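Long-range contacts in GphF Dehydratase 1 (Archangium violaceum, PDB 6MBF), which probably dehydrates polyketide intermediates and takes part in rearranging the resulting olefin within the gephyronic acid polyketide synthase: residues Ala216-Arg221 with Asp255-His260; Val225-Ala230 with Gln281-Ser286; Arg247-Arg252 with Thr261-Leu266; Val149-Tyr154 with Arg167-Leu172. All blocks are in the same frame, centred on the assembly; numbering follows the deposited sequence. Where two conformers were deposited one is given.

Contact 1 of 4, residues Ala216-Arg221 with Asp255-His260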
loop_
_atom_site.group_PDB
_atom_site.type_symbol
_atom_site.label_atom_id
_atom_site.label_comp_id
_atom_site.label_asym_id
_atom_site.label_seq_id
_atom_site.Cartn_x
_atom_site.Cartn_y
_atom_site.Cartn_z
ATOM N N ALA A 216 17.965 10.256 -1.823
ATOM C CA ALA A 216 18.926 11.333 -1.639
ATOM C C ALA A 216 20.346 10.799 -1.505
ATOM O O ALA A 216 21.301 11.530 -1.792
ATOM C CB ALA A 216 18.563 12.167 -0.411
ATOM N N HIS A 217 20.506 9.533 -1.111
ATOM C CA HIS A 217 21.809 8.969 -0.787
ATOM C C HIS A 217 22.233 7.792 -1.650
ATOM O O HIS A 217 23.414 7.427 -1.610
ATOM C CB HIS A 217 21.840 8.514 0.680
ATOM C CG HIS A 217 21.369 9.557 1.641
ATOM N ND1 HIS A 217 22.151 10.624 2.026
ATOM C CD2 HIS A 217 20.189 9.701 2.289
ATOM C CE1 HIS A 217 21.476 11.378 2.874
ATOM N NE2 HIS A 217 20.281 10.843 3.049
ATOM N N GLU A 218 21.325 7.171 -2.401
ATOM C CA GLU A 218 21.699 6.042 -3.236
ATOM C C GLU A 218 20.775 5.974 -4.446
ATOM O O GLU A 218 19.758 6.671 -4.524
ATOM C CB GLU A 218 21.693 4.726 -2.436
ATOM C CG GLU A 218 20.410 4.423 -1.673
ATOM C CD GLU A 218 20.549 3.197 -0.784
ATOM O OE1 GLU A 218 20.407 3.325 0.448
ATOM O OE2 GLU A 218 20.818 2.100 -1.317
ATOM N N SER A 219 21.148 5.120 -5.397
ATOM C CA SER A 219 20.534 5.129 -6.719
ATOM C C SER A 219 19.107 4.594 -6.690
ATOM O O SER A 219 18.774 3.679 -5.934
ATOM C CB SER A 219 21.372 4.294 -7.694
ATOM O OG SER A 219 20.699 4.092 -8.929
ATOM N N HIS A 220 18.266 5.153 -7.558
ATOM C CA HIS A 220 16.924 4.628 -7.757
ATOM C C HIS A 220 16.870 3.534 -8.821
ATOM O O HIS A 220 15.782 3.022 -9.107
ATOM C CB HIS A 220 15.954 5.767 -8.109
ATOM C CG HIS A 220 16.173 6.352 -9.467
ATOM N ND1 HIS A 220 17.378 6.894 -9.859
ATOM C CD2 HIS A 220 15.338 6.484 -10.527
ATOM C CE1 HIS A 220 17.277 7.332 -11.101
ATOM N NE2 HIS A 220 16.049 7.098 -11.529
ATOM N N ARG A 221 18.006 3.149 -9.406
ATOM C CA ARG A 221 18.033 1.928 -10.200
ATOM C C ARG A 221 17.935 0.714 -9.276
ATOM O O ARG A 221 18.405 0.743 -8.137
ATOM C CB ARG A 221 19.309 1.851 -11.048
ATOM C CG ARG A 221 19.231 0.802 -12.156
ATOM C CD ARG A 221 20.507 0.702 -12.991
ATOM N NE ARG A 221 21.494 -0.206 -12.407
ATOM C CZ ARG A 221 21.363 -1.530 -12.355
ATOM N NH1 ARG A 221 20.276 -2.119 -12.836
ATOM N NH2 ARG A 221 22.315 -2.269 -11.808
ATOM N N ASP A 255 26.730 3.699 1.814
ATOM C CA ASP A 255 26.923 3.758 0.372
ATOM C C ASP A 255 25.683 3.278 -0.371
ATOM O O ASP A 255 25.032 4.056 -1.073
ATOM C CB ASP A 255 28.160 2.929 -0.020
ATOM C CG ASP A 255 28.300 2.752 -1.528
ATOM O OD1 ASP A 255 28.767 1.677 -1.956
ATOM O OD2 ASP A 255 27.932 3.671 -2.290
ATOM N N HIS A 256 25.312 2.015 -0.184
ATOM C CA HIS A 256 24.301 1.393 -1.025
ATOM C C HIS A 256 23.717 0.229 -0.245
ATOM O O HIS A 256 24.469 -0.580 0.301
ATOM C CB HIS A 256 24.928 0.928 -2.348
ATOM C CG HIS A 256 23.963 0.295 -3.296
ATOM N ND1 HIS A 256 23.347 1.001 -4.310
ATOM C CD2 HIS A 256 23.522 -0.981 -3.402
ATOM C CE1 HIS A 256 22.565 0.187 -4.995
ATOM N NE2 HIS A 256 22.652 -1.020 -4.465
ATOM N N ASN A 257 22.391 0.161 -0.166
ATOM C CA ASN A 257 21.727 -0.855 0.635
ATOM C C ASN A 257 20.797 -1.703 -0.222
ATOM O O ASN A 257 20.177 -1.215 -1.171
ATOM C CB ASN A 257 20.926 -0.216 1.777
ATOM C CG ASN A 257 21.809 0.480 2.782
ATOM O OD1 ASN A 257 22.368 -0.156 3.680
ATOM N ND2 ASN A 257 21.954 1.791 2.634
ATOM N N GLN A 258 20.697 -2.986 0.127
ATOM C CA GLN A 258 19.695 -3.841 -0.495
ATOM C C GLN A 258 18.344 -3.736 0.194
ATOM O O GLN A 258 17.321 -4.031 -0.436
ATOM C CB GLN A 258 20.144 -5.303 -0.490
ATOM C CG GLN A 258 21.300 -5.594 -1.429
ATOM C CD GLN A 258 21.008 -5.177 -2.859
ATOM O OE1 GLN A 258 19.983 -5.549 -3.436
ATOM N NE2 GLN A 258 21.909 -4.391 -3.439
ATOM N N THR A 259 18.317 -3.332 1.465
ATOM C CA THR A 259 17.076 -3.260 2.221
ATOM C C THR A 259 17.042 -2.003 3.076
ATOM O O THR A 259 18.082 -1.447 3.452
ATOM C CB THR A 259 16.872 -4.477 3.138
ATOM O OG1 THR A 259 17.952 -4.549 4.076
ATOM C CG2 THR A 259 16.807 -5.766 2.332
ATOM N N HIS A 260 15.820 -1.563 3.373
ATOM C CA HIS A 260 15.550 -0.534 4.365
ATOM C C HIS A 260 14.303 -0.935 5.137
ATOM O O HIS A 260 13.502 -1.756 4.676
ATOM C CB HIS A 260 15.328 0.850 3.743
ATOM C CG HIS A 260 16.587 1.545 3.345
ATOM N ND1 HIS A 260 17.390 2.196 4.254
ATOM C CD2 HIS A 260 17.169 1.716 2.134
ATOM C CE1 HIS A 260 18.422 2.729 3.624
ATOM N NE2 HIS A 260 18.312 2.451 2.336
HETATM O O HOH W 1 25.266 5.399 -3.301
HETATM O O HOH W 2 23.680 3.855 -5.202
#

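Contact 2 of 4, residues Val225-Ala230 with Gln281-Ser286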
loop_
_atom_site.group_PDB
_atom_site.type_symbol
_atom_site.label_atom_id
_atom_site.label_comp_id
_atom_site.label_asym_id
_atom_site.label_seq_id
_atom_site.Cartn_x
_atom_site.Cartn_y
_atom_site.Cartn_z
ATOM N N VAL A 225 11.249 -1.963 -3.187
ATOM C CA VAL A 225 9.871 -2.439 -3.259
ATOM C C VAL A 225 9.443 -2.907 -1.872
ATOM O O VAL A 225 10.227 -3.578 -1.186
ATOM C CB VAL A 225 9.748 -3.570 -4.295
ATOM C CG1 VAL A 225 8.391 -4.231 -4.217
ATOM C CG2 VAL A 225 10.003 -3.019 -5.692
ATOM N N PRO A 226 8.233 -2.585 -1.409
ATOM C CA PRO A 226 7.764 -3.140 -0.127
ATOM C C PRO A 226 7.600 -4.648 -0.236
ATOM O O PRO A 226 6.894 -5.145 -1.119
ATOM C CB PRO A 226 6.418 -2.440 0.099
ATOM C CG PRO A 226 6.423 -1.257 -0.815
ATOM C CD PRO A 226 7.279 -1.622 -1.983
ATOM N N LEU A 227 8.285 -5.376 0.646
ATOM C CA LEU A 227 8.167 -6.826 0.709
ATOM C C LEU A 227 7.464 -7.314 1.960
ATOM O O LEU A 227 7.047 -8.474 2.003
ATOM C CB LEU A 227 9.549 -7.493 0.636
ATOM C CG LEU A 227 10.207 -7.524 -0.747
ATOM C CD1 LEU A 227 11.281 -8.604 -0.806
ATOM C CD2 LEU A 227 9.160 -7.727 -1.841
ATOM N N GLY A 228 7.331 -6.468 2.970
ATOM C CA GLY A 228 6.688 -6.909 4.190
ATOM C C GLY A 228 6.276 -5.715 5.012
ATOM O O GLY A 228 6.684 -4.580 4.759
ATOM N N CYS A 229 5.447 -5.998 6.008
ATOM C CA CYS A 229 4.964 -4.974 6.927
ATOM C C CYS A 229 4.570 -5.683 8.212
ATOM O O CYS A 229 3.752 -6.610 8.169
ATOM C CB CYS A 229 3.774 -4.250 6.300
ATOM S SG CYS A 229 3.078 -2.937 7.249
ATOM N N ALA A 230 5.146 -5.272 9.349
ATOM C CA ALA A 230 4.800 -5.928 10.608
ATOM C C ALA A 230 3.365 -5.616 11.021
ATOM O O ALA A 230 2.643 -6.509 11.486
ATOM C CB ALA A 230 5.779 -5.534 11.717
ATOM N N GLN A 281 9.054 -3.068 5.326
ATOM C CA GLN A 281 10.317 -3.662 4.910
ATOM C C GLN A 281 10.463 -3.482 3.404
ATOM O O GLN A 281 9.590 -3.900 2.637
ATOM C CB GLN A 281 10.372 -5.133 5.324
ATOM C CG GLN A 281 10.493 -5.293 6.845
ATOM C CD GLN A 281 9.711 -6.470 7.401
ATOM O OE1 GLN A 281 8.643 -6.302 8.001
ATOM N NE2 GLN A 281 10.251 -7.667 7.227
ATOM N N LEU A 282 11.546 -2.830 2.986
ATOM C CA LEU A 282 11.795 -2.530 1.583
ATOM C C LEU A 282 13.014 -3.297 1.091
ATOM O O LEU A 282 14.007 -3.419 1.809
ATOM C CB LEU A 282 12.037 -1.032 1.374
ATOM C CG LEU A 282 10.971 -0.060 1.872
ATOM C CD1 LEU A 282 11.443 1.383 1.616
ATOM C CD2 LEU A 282 9.662 -0.344 1.165
ATOM N N LYS A 283 12.944 -3.803 -0.138
ATOM C CA LYS A 283 14.080 -4.499 -0.723
ATOM C C LYS A 283 14.202 -4.115 -2.190
ATOM O O LYS A 283 13.191 -3.953 -2.880
ATOM C CB LYS A 283 13.940 -6.023 -0.578
ATOM C CG LYS A 283 15.178 -6.789 -1.009
ATOM C CD LYS A 283 15.046 -8.275 -0.729
ATOM C CE LYS A 283 16.327 -9.009 -1.093
ATOM N NZ LYS A 283 16.239 -10.454 -0.755
ATOM N N ARG A 284 15.437 -3.954 -2.661
ATOM C CA ARG A 284 15.654 -3.609 -4.061
ATOM C C ARG A 284 15.176 -4.738 -4.969
ATOM O O ARG A 284 15.416 -5.921 -4.706
ATOM C CB ARG A 284 17.132 -3.316 -4.321
ATOM C CG ARG A 284 17.634 -2.017 -3.706
ATOM C CD ARG A 284 19.056 -1.732 -4.167
ATOM N NE ARG A 284 19.534 -0.429 -3.720
ATOM C CZ ARG A 284 19.272 0.710 -4.350
ATOM N NH1 ARG A 284 18.530 0.703 -5.457
ATOM N NH2 ARG A 284 19.761 1.848 -3.884
ATOM N N ALA A 285 14.480 -4.363 -6.035
ATOM C CA ALA A 285 14.015 -5.340 -7.007
ATOM C C ALA A 285 15.187 -5.878 -7.819
ATOM O O ALA A 285 16.084 -5.130 -8.216
ATOM C CB ALA A 285 12.976 -4.710 -7.936
ATOM N N SER A 286 15.180 -7.184 -8.058
ATOM C CA SER A 286 16.209 -7.807 -8.884
ATOM C C SER A 286 15.757 -7.832 -10.336
ATOM O O SER A 286 14.592 -8.110 -10.617
ATOM C CB SER A 286 16.512 -9.225 -8.399
ATOM O OG SER A 286 15.387 -10.072 -8.569
#

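Contact 3 of 4, residues Arg247-Arg252 with Thr261-Leu266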
loop_
_atom_site.group_PDB
_atom_site.type_symbol
_atom_site.label_atom_id
_atom_site.label_comp_id
_atom_site.label_asym_id
_atom_site.label_seq_id
_atom_site.Cartn_x
_atom_site.Cartn_y
_atom_site.Cartn_z
ATOM N N ARG A 247 10.060 7.430 9.850
ATOM C CA ARG A 247 11.390 7.245 10.427
ATOM C C ARG A 247 12.042 6.020 9.799
ATOM O O ARG A 247 11.542 4.900 9.937
ATOM C CB ARG A 247 11.332 7.106 11.956
ATOM C CG ARG A 247 12.705 6.803 12.581
ATOM C CD ARG A 247 12.659 6.697 14.119
ATOM N NE ARG A 247 12.246 7.945 14.758
ATOM C CZ ARG A 247 11.200 8.077 15.574
ATOM N NH1 ARG A 247 10.433 7.030 15.868
ATOM N NH2 ARG A 247 10.921 9.263 16.103
ATOM N N LEU A 248 13.161 6.234 9.118
ATOM C CA LEU A 248 13.947 5.135 8.586
ATOM C C LEU A 248 14.817 4.538 9.684
ATOM O O LEU A 248 15.408 5.262 10.489
ATOM C CB LEU A 248 14.816 5.628 7.427
ATOM C CG LEU A 248 14.135 5.603 6.056
ATOM C CD1 LEU A 248 14.786 6.608 5.116
ATOM C CD2 LEU A 248 14.195 4.196 5.459
ATOM N N HIS A 249 14.882 3.210 9.722
ATOM C CA HIS A 249 15.782 2.527 10.629
ATOM C C HIS A 249 17.225 2.745 10.174
ATOM O O HIS A 249 17.471 3.074 9.013
ATOM C CB HIS A 249 15.449 1.035 10.677
ATOM C CG HIS A 249 14.142 0.726 11.335
ATOM N ND1 HIS A 249 13.830 -0.528 11.813
ATOM C CD2 HIS A 249 13.070 1.510 11.604
ATOM C CE1 HIS A 249 12.619 -0.508 12.341
ATOM N NE2 HIS A 249 12.135 0.716 12.230
ATOM N N PRO A 250 18.195 2.581 11.072
ATOM C CA PRO A 250 19.599 2.755 10.682
ATOM C C PRO A 250 19.976 1.790 9.573
ATOM O O PRO A 250 19.747 0.577 9.686
ATOM C CB PRO A 250 20.375 2.457 11.978
ATOM C CG PRO A 250 19.401 1.819 12.901
ATOM C CD PRO A 250 18.048 2.331 12.515
ATOM N N PRO A 251 20.528 2.295 8.477
ATOM C CA PRO A 251 20.901 1.423 7.360
ATOM C C PRO A 251 22.203 0.692 7.650
ATOM O O PRO A 251 23.012 1.107 8.478
ATOM C CB PRO A 251 21.069 2.392 6.182
ATOM C CG PRO A 251 20.808 3.772 6.728
ATOM C CD PRO A 251 20.875 3.698 8.216
ATOM N N ARG A 252 22.395 -0.420 6.944
ATOM C CA ARG A 252 23.622 -1.177 7.150
ATOM C C ARG A 252 24.809 -0.523 6.455
ATOM O O ARG A 252 25.948 -0.691 6.901
ATOM C CB ARG A 252 23.435 -2.626 6.682
ATOM C CG ARG A 252 23.026 -2.789 5.225
ATOM C CD ARG A 252 24.234 -2.939 4.297
ATOM N NE ARG A 252 23.861 -2.946 2.883
ATOM C CZ ARG A 252 23.695 -4.048 2.156
ATOM N NH1 ARG A 252 23.871 -5.242 2.707
ATOM N NH2 ARG A 252 23.358 -3.958 0.877
ATOM N N THR A 261 14.147 -0.340 6.314
ATOM C CA THR A 261 12.949 -0.509 7.130
ATOM C C THR A 261 12.497 0.865 7.600
ATOM O O THR A 261 13.330 1.736 7.870
ATOM C CB THR A 261 13.206 -1.440 8.329
ATOM O OG1 THR A 261 13.701 -2.702 7.867
ATOM C CG2 THR A 261 11.922 -1.685 9.126
ATOM N N ALA A 262 11.181 1.079 7.670
ATOM C CA ALA A 262 10.657 2.369 8.094
ATOM C C ALA A 262 9.377 2.179 8.895
ATOM O O ALA A 262 8.624 1.221 8.681
ATOM C CB ALA A 262 10.383 3.289 6.891
ATOM N N ASP A 263 9.143 3.112 9.815
ATOM C CA ASP A 263 7.883 3.259 10.527
ATOM C C ASP A 263 7.215 4.558 10.084
ATOM O O ASP A 263 7.890 5.536 9.753
ATOM C CB ASP A 263 8.103 3.279 12.045
ATOM C CG ASP A 263 8.926 2.110 12.526
ATOM O OD1 ASP A 263 8.590 0.967 12.162
ATOM O OD2 ASP A 263 9.910 2.338 13.266
ATOM N N LEU A 264 5.887 4.568 10.065
ATOM C CA LEU A 264 5.160 5.746 9.618
ATOM C C LEU A 264 3.936 5.970 10.489
ATOM O O LEU A 264 3.347 5.024 11.019
ATOM C CB LEU A 264 4.712 5.637 8.150
ATOM C CG LEU A 264 5.777 5.436 7.074
ATOM C CD1 LEU A 264 6.059 3.966 6.860
ATOM C CD2 LEU A 264 5.292 6.070 5.770
ATOM N N ARG A 265 3.571 7.240 10.643
ATOM C CA ARG A 265 2.366 7.653 11.348
ATOM C C ARG A 265 1.654 8.677 10.480
ATOM O O ARG A 265 2.262 9.670 10.065
ATOM C CB ARG A 265 2.700 8.246 12.724
ATOM C CG ARG A 265 3.470 7.292 13.639
ATOM C CD ARG A 265 2.637 6.070 13.944
ATOM N NE ARG A 265 3.216 5.214 14.978
ATOM C CZ ARG A 265 3.869 4.078 14.748
ATOM N NH1 ARG A 265 4.059 3.639 13.508
ATOM N NH2 ARG A 265 4.329 3.371 15.775
ATOM N N LEU A 266 0.383 8.419 10.180
ATOM C CA LEU A 266 -0.423 9.299 9.344
ATOM C C LEU A 266 -1.402 10.074 10.222
ATOM O O LEU A 266 -2.097 9.481 11.052
ATOM C CB LEU A 266 -1.190 8.496 8.284
ATOM C CG LEU A 266 -0.436 7.905 7.077
ATOM C CD1 LEU A 266 0.649 6.916 7.481
ATOM C CD2 LEU A 266 -1.433 7.234 6.155
HETATM O O HOH W 3 10.060 4.518 14.804
HETATM O O HOH W 4 16.555 1.445 6.938
#

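Contact 4 of 4, residues Val149-Tyr154 with Arg167-Leu172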
loop_
_atom_site.group_PDB
_atom_site.type_symbol
_atom_site.label_atom_id
_atom_site.label_comp_id
_atom_site.label_asym_id
_atom_site.label_seq_id
_atom_site.Cartn_x
_atom_site.Cartn_y
_atom_site.Cartn_z
ATOM N N VAL A 149 12.590 18.869 0.811
ATOM C CA VAL A 149 12.986 17.980 -0.274
ATOM C C VAL A 149 12.373 18.499 -1.566
ATOM O O VAL A 149 11.165 18.757 -1.634
ATOM C CB VAL A 149 12.547 16.530 0.003
ATOM C CG1 VAL A 149 12.880 15.644 -1.189
ATOM C CG2 VAL A 149 13.204 15.994 1.279
ATOM N N GLU A 150 13.204 18.668 -2.589
ATOM C CA GLU A 150 12.736 19.173 -3.876
ATOM C C GLU A 150 12.005 18.044 -4.594
ATOM O O GLU A 150 12.632 17.099 -5.088
ATOM C CB GLU A 150 13.906 19.705 -4.699
ATOM C CG GLU A 150 13.539 20.833 -5.665
ATOM C CD GLU A 150 12.691 20.360 -6.837
ATOM O OE1 GLU A 150 11.447 20.483 -6.775
ATOM O OE2 GLU A 150 13.271 19.858 -7.823
ATOM N N LEU A 151 10.675 18.138 -4.654
ATOM C CA LEU A 151 9.874 17.006 -5.111
ATOM C C LEU A 151 9.803 16.894 -6.628
ATOM O O LEU A 151 9.627 15.786 -7.145
ATOM C CB LEU A 151 8.463 17.096 -4.532
ATOM C CG LEU A 151 8.356 16.786 -3.038
ATOM C CD1 LEU A 151 6.961 17.103 -2.539
ATOM C CD2 LEU A 151 8.734 15.331 -2.760
ATOM N N ASP A 152 9.914 18.008 -7.360
ATOM C CA ASP A 152 9.843 17.921 -8.817
ATOM C C ASP A 152 10.976 17.067 -9.369
ATOM O O ASP A 152 10.760 16.249 -10.271
ATOM C CB ASP A 152 9.871 19.318 -9.450
ATOM C CG ASP A 152 8.539 20.027 -9.344
ATOM O OD1 ASP A 152 7.497 19.341 -9.423
ATOM O OD2 ASP A 152 8.533 21.266 -9.182
ATOM N N ALA A 153 12.192 17.255 -8.848
ATOM C CA ALA A 153 13.318 16.438 -9.286
ATOM C C ALA A 153 13.095 14.972 -8.940
ATOM O O ALA A 153 13.458 14.082 -9.721
ATOM C CB ALA A 153 14.614 16.943 -8.651
ATOM N N TYR A 154 12.511 14.707 -7.763
ATOM C CA TYR A 154 12.171 13.339 -7.379
ATOM C C TYR A 154 11.166 12.732 -8.354
ATOM O O TYR A 154 11.381 11.634 -8.880
ATOM C CB TYR A 154 11.631 13.307 -5.937
ATOM C CG TYR A 154 10.976 11.983 -5.588
ATOM C CD1 TYR A 154 11.732 10.889 -5.190
ATOM C CD2 TYR A 154 9.599 11.824 -5.692
ATOM C CE1 TYR A 154 11.124 9.659 -4.905
ATOM C CE2 TYR A 154 8.988 10.613 -5.397
ATOM C CZ TYR A 154 9.757 9.536 -5.014
ATOM O OH TYR A 154 9.140 8.326 -4.752
ATOM N N ARG A 167 1.598 10.908 -7.926
ATOM C CA ARG A 167 2.536 11.966 -7.547
ATOM C C ARG A 167 1.817 12.887 -6.563
ATOM O O ARG A 167 1.566 14.061 -6.849
ATOM C CB ARG A 167 3.036 12.725 -8.786
ATOM C CG ARG A 167 3.742 11.809 -9.790
ATOM C CD ARG A 167 4.049 12.519 -11.098
ATOM N NE ARG A 167 4.584 11.554 -12.051
ATOM C CZ ARG A 167 4.444 11.625 -13.373
ATOM N NH1 ARG A 167 3.798 12.647 -13.932
ATOM N NH2 ARG A 167 4.960 10.665 -14.135
ATOM N N ASN A 168 1.491 12.347 -5.388
ATOM C CA ASN A 168 0.541 12.980 -4.484
ATOM C C ASN A 168 1.182 13.597 -3.247
ATOM O O ASN A 168 0.455 14.044 -2.347
ATOM C CB ASN A 168 -0.530 11.965 -4.092
ATOM C CG ASN A 168 -1.330 11.496 -5.300
ATOM O OD1 ASN A 168 -2.046 12.287 -5.914
ATOM N ND2 ASN A 168 -1.198 10.217 -5.656
ATOM N N ILE A 169 2.509 13.657 -3.192
ATOM C CA ILE A 169 3.211 14.379 -2.129
ATOM C C ILE A 169 3.237 15.855 -2.495
ATOM O O ILE A 169 3.741 16.231 -3.560
ATOM C CB ILE A 169 4.640 13.851 -1.927
ATOM C CG1 ILE A 169 4.675 12.322 -1.894
ATOM C CG2 ILE A 169 5.242 14.400 -0.601
ATOM C CD1 ILE A 169 6.090 11.769 -1.923
ATOM N N ARG A 170 2.679 16.693 -1.624
ATOM C CA ARG A 170 2.691 18.129 -1.861
ATOM C C ARG A 170 3.939 18.787 -1.294
ATOM O O ARG A 170 4.540 19.648 -1.950
ATOM C CB ARG A 170 1.439 18.775 -1.262
ATOM C CG ARG A 170 0.146 18.209 -1.816
ATOM C CD ARG A 170 0.237 18.045 -3.326
ATOM N NE ARG A 170 -0.808 17.175 -3.850
ATOM C CZ ARG A 170 -0.652 16.388 -4.908
ATOM N NH1 ARG A 170 -1.653 15.628 -5.322
ATOM N NH2 ARG A 170 0.516 16.351 -5.540
ATOM N N HIS A 171 4.350 18.374 -0.097
ATOM C CA HIS A 171 5.496 18.959 0.585
ATOM C C HIS A 171 6.185 17.854 1.368
ATOM O O HIS A 171 5.534 16.921 1.843
ATOM C CB HIS A 171 5.071 20.100 1.522
ATOM C CG HIS A 171 6.163 20.587 2.426
ATOM N ND1 HIS A 171 7.126 21.484 2.018
ATOM C CD2 HIS A 171 6.439 20.300 3.721
ATOM C CE1 HIS A 171 7.953 21.727 3.021
ATOM N NE2 HIS A 171 7.558 21.021 4.067
ATOM N N LEU A 172 7.506 17.957 1.493
ATOM C CA LEU A 172 8.269 16.966 2.238
ATOM C C LEU A 172 9.488 17.664 2.817
ATOM O O LEU A 172 10.187 18.377 2.091
ATOM C CB LEU A 172 8.689 15.785 1.346
ATOM C CG LEU A 172 9.465 14.645 2.030
ATOM C CD1 LEU A 172 8.618 13.928 3.102
ATOM C CD2 LEU A 172 9.983 13.642 1.015
HETATM O O HOH W 5 8.791 19.677 -0.446
#

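Contact 1 of 4, residues Ala216-Arg221 with Asp255-His260
Glu218 and His256 mark the nearest approach of the two backbones, 5.8 Å between their CA atoms, where two loops face each other without strand pairing. Both loops belong to the second hot-dog unit of a polyketide synthase dehydratase: 216-221 comes after helix 200-214, whereas segment 255-260 enters strand 259-267. The case illustrates how one carboxylate can organise a loop. Glu218 takes the crowded position, CG between its own backbone N and carbonyl carbon (chi1 53°), and then runs out extended to meet three donors. OE2 accepts the backbone N of Asn257 at 2.7 Å. OE1 is gripped twice: tip to tip by His260 NE2 at 3.0 Å, and by Asn257 ND2 at 3.1 Å. These two donors come from opposite faces of the carboxylate plane, and each N-H points almost straight at the oxygen. The ring of His260 holds OE1 near its own plane, although the carboxylate is turned 69° against the ring. The other atom of the Asn257 amide, OD1, accepts from Ser253 N, which holds the group's rotation. Arg284 adds a salt bridge to OE2, a neighbour likely to keep the carboxylate ionised. An alanine in place of Glu218 would probably leave His260 NE2 and Asn257 N without their acceptor and Arg284 without its countercharge. OE2 also lies over one face of the His256 ring, near the rim. At the edge of that ring, in its plane, a water accepts from Ser219 N at 2.8 Å and lies 3.0 Å from His256 ND1.

Contact 2 of 4, residues Val225-Ala230 with Gln281-Ser286
Gln281 meets a classic beta bulge, since Leu227 and Gly228 both face it across an antiparallel strand pair. Its carbonyl O takes a firm bond from Leu227 N at 2.8 Å and a weak one from Gly228 N at 3.4 Å. Its own N returns a bond to Gly228 O at 2.9 Å. The bulge shifts the register by one, an instructive case of a strand taking in an extra residue while the pairing continues on both sides. Leu282 follows as the non-hydrogen-bonded partner of Pro226, and its CD2 branch reaches back to lie over the proline ring, 3.6 Å from Pro226 CA. Next comes Lys283, doubly bonded to Val225: Val225 N reaches Lys283 O at 2.8 Å, and Lys283 N reaches Val225 O at 2.9 Å. CG of Lys283 stands anti to its backbone N (chi1 -173°) and the chain continues extended; its CB and CD rest against Leu227 CD1. Beyond Arg284, whose guanidinium is engaged by Glu218 and by carbonyl oxygens of nearby loops, the methyl of Ala285 meets Val225 CG2 at 4.1 Å. The pair occupies the middle of the double hot-dog fold. Strand 224-234 is bonded on its other side to strand 73-81, through Leu227 with Val81 and Cys229 with Val79; strand 273-284 is bonded to strand 259-267, while Leu282 packs on Val210, Phe211 and Ile214 of helix 200-214.

Contact 3 of 4, residues Arg247-Arg252 with Thr261-Leu266
Asp263 OD2 is gripped by His249 NE2 at 2.9 Å and by a water at 2.7 Å that also accepts from Arg247 NH1. The imidazole offers its N-H in the ring plane, whereas the carboxylate receives it from above its own plane, the two flat groups being turned 62° against each other. The other oxygen, OD1, accepts from Ala279 N on the next strand, so both ends are tied and rotation is fixed. The guanidinium of Arg247 meets the Asp263 carboxylate through this water, its NE being paired with Glu178. His249 has CG anti to its carbonyl carbon (chi1 -69°), and the ring beyond lies over Thr261. There Thr261 CG2 sits over one face, nearest ND1 and CE1, in a CH-pi contact 3.6 Å from the ring centroid. One residue thus shows how a histidine can use edge and face at once. Beneath these side chains the backbones pair regularly: Arg247 and Asp263 exchange two bonds, and His249 N reaches Thr261 O at 2.8 Å. A second water continues the pairing past the strand end, donating to His249 O and accepting from Thr261 N. On the opposite face, Leu248 CD2 meets Ala262 CB at 4.2 Å, and Leu248 packs on helix 200-214. This hairpin of strands 241-248 and 259-267, one face turned to helix 200-214, belongs to the sheet that wraps the central helix in a hot-dog fold.

Contact 4 of 4, residues Val149-Tyr154 with Arg167-Leu172
Val149 N donates to Leu172 O at 2.8 Å in an almost straight bond, which joins the chain just ahead of helix 151-158 to strand 169-175, near an edge of the second hot-dog unit. A water extends this backbone link, donating to Val149 O at 2.8 Å and accepting from Leu172 N at 2.9 Å. The side chains meet through apolar contacts. Val149 and Leu172 lie side by side and point the same way, with Leu172 CD2 4.0 Å from Val149 CB. With CG anti to the backbone N (chi1 -178°), Leu172 sets CG 4.0 Å from Val149 CG2. Its side chain also packs on Cys209 and Ala212 of helix 200-214. An alanine at Leu172 would probably open a gap between Val149 and that helix, although the CB contact with Leu151 would remain. Leu151, from the first turn of its helix, divides its two methyls: CD2 meets Leu172 CB, the side chains crossing at about a right angle, while CD1 touches Ile169 CG2 at 3.7 Å. The same CD1 also rests against the carbonyl oxygens of Ile169 and Arg170, where Arg170 and His171 both face His182 in a classic beta bulge. Local capping is the third kind of interaction: Glu150 occupies the N-cap, and its carboxylate accepts from two amides of the first turn, OE1 from Asp152 N and OE2 from Ala153 N, each at 3.0 Å.

All four contacts lie in the second hot-dog unit, yet each answers to its place. Contact 2, about 11 Å from the chain centre, is the innermost and rests chiefly on backbone pairing; contact 1, about 21 Å out, is the most peripheral and rests on a carboxylate. Contacts 1 and 3 share strand 259-267, which neighbours strand 273-284 of contact 2, and Arg284 ties contact 2 directly to contact 1. Contact 3, nested within the loop that contact 2 closes, combines strand pairing with a histidine-carboxylate bond. Contact 4 stands apart, touching none of the others, and is mostly apolar. Leu282, Leu248 and Leu172, from contacts 2, 3 and 4 in turn, all pack on helix 200-214.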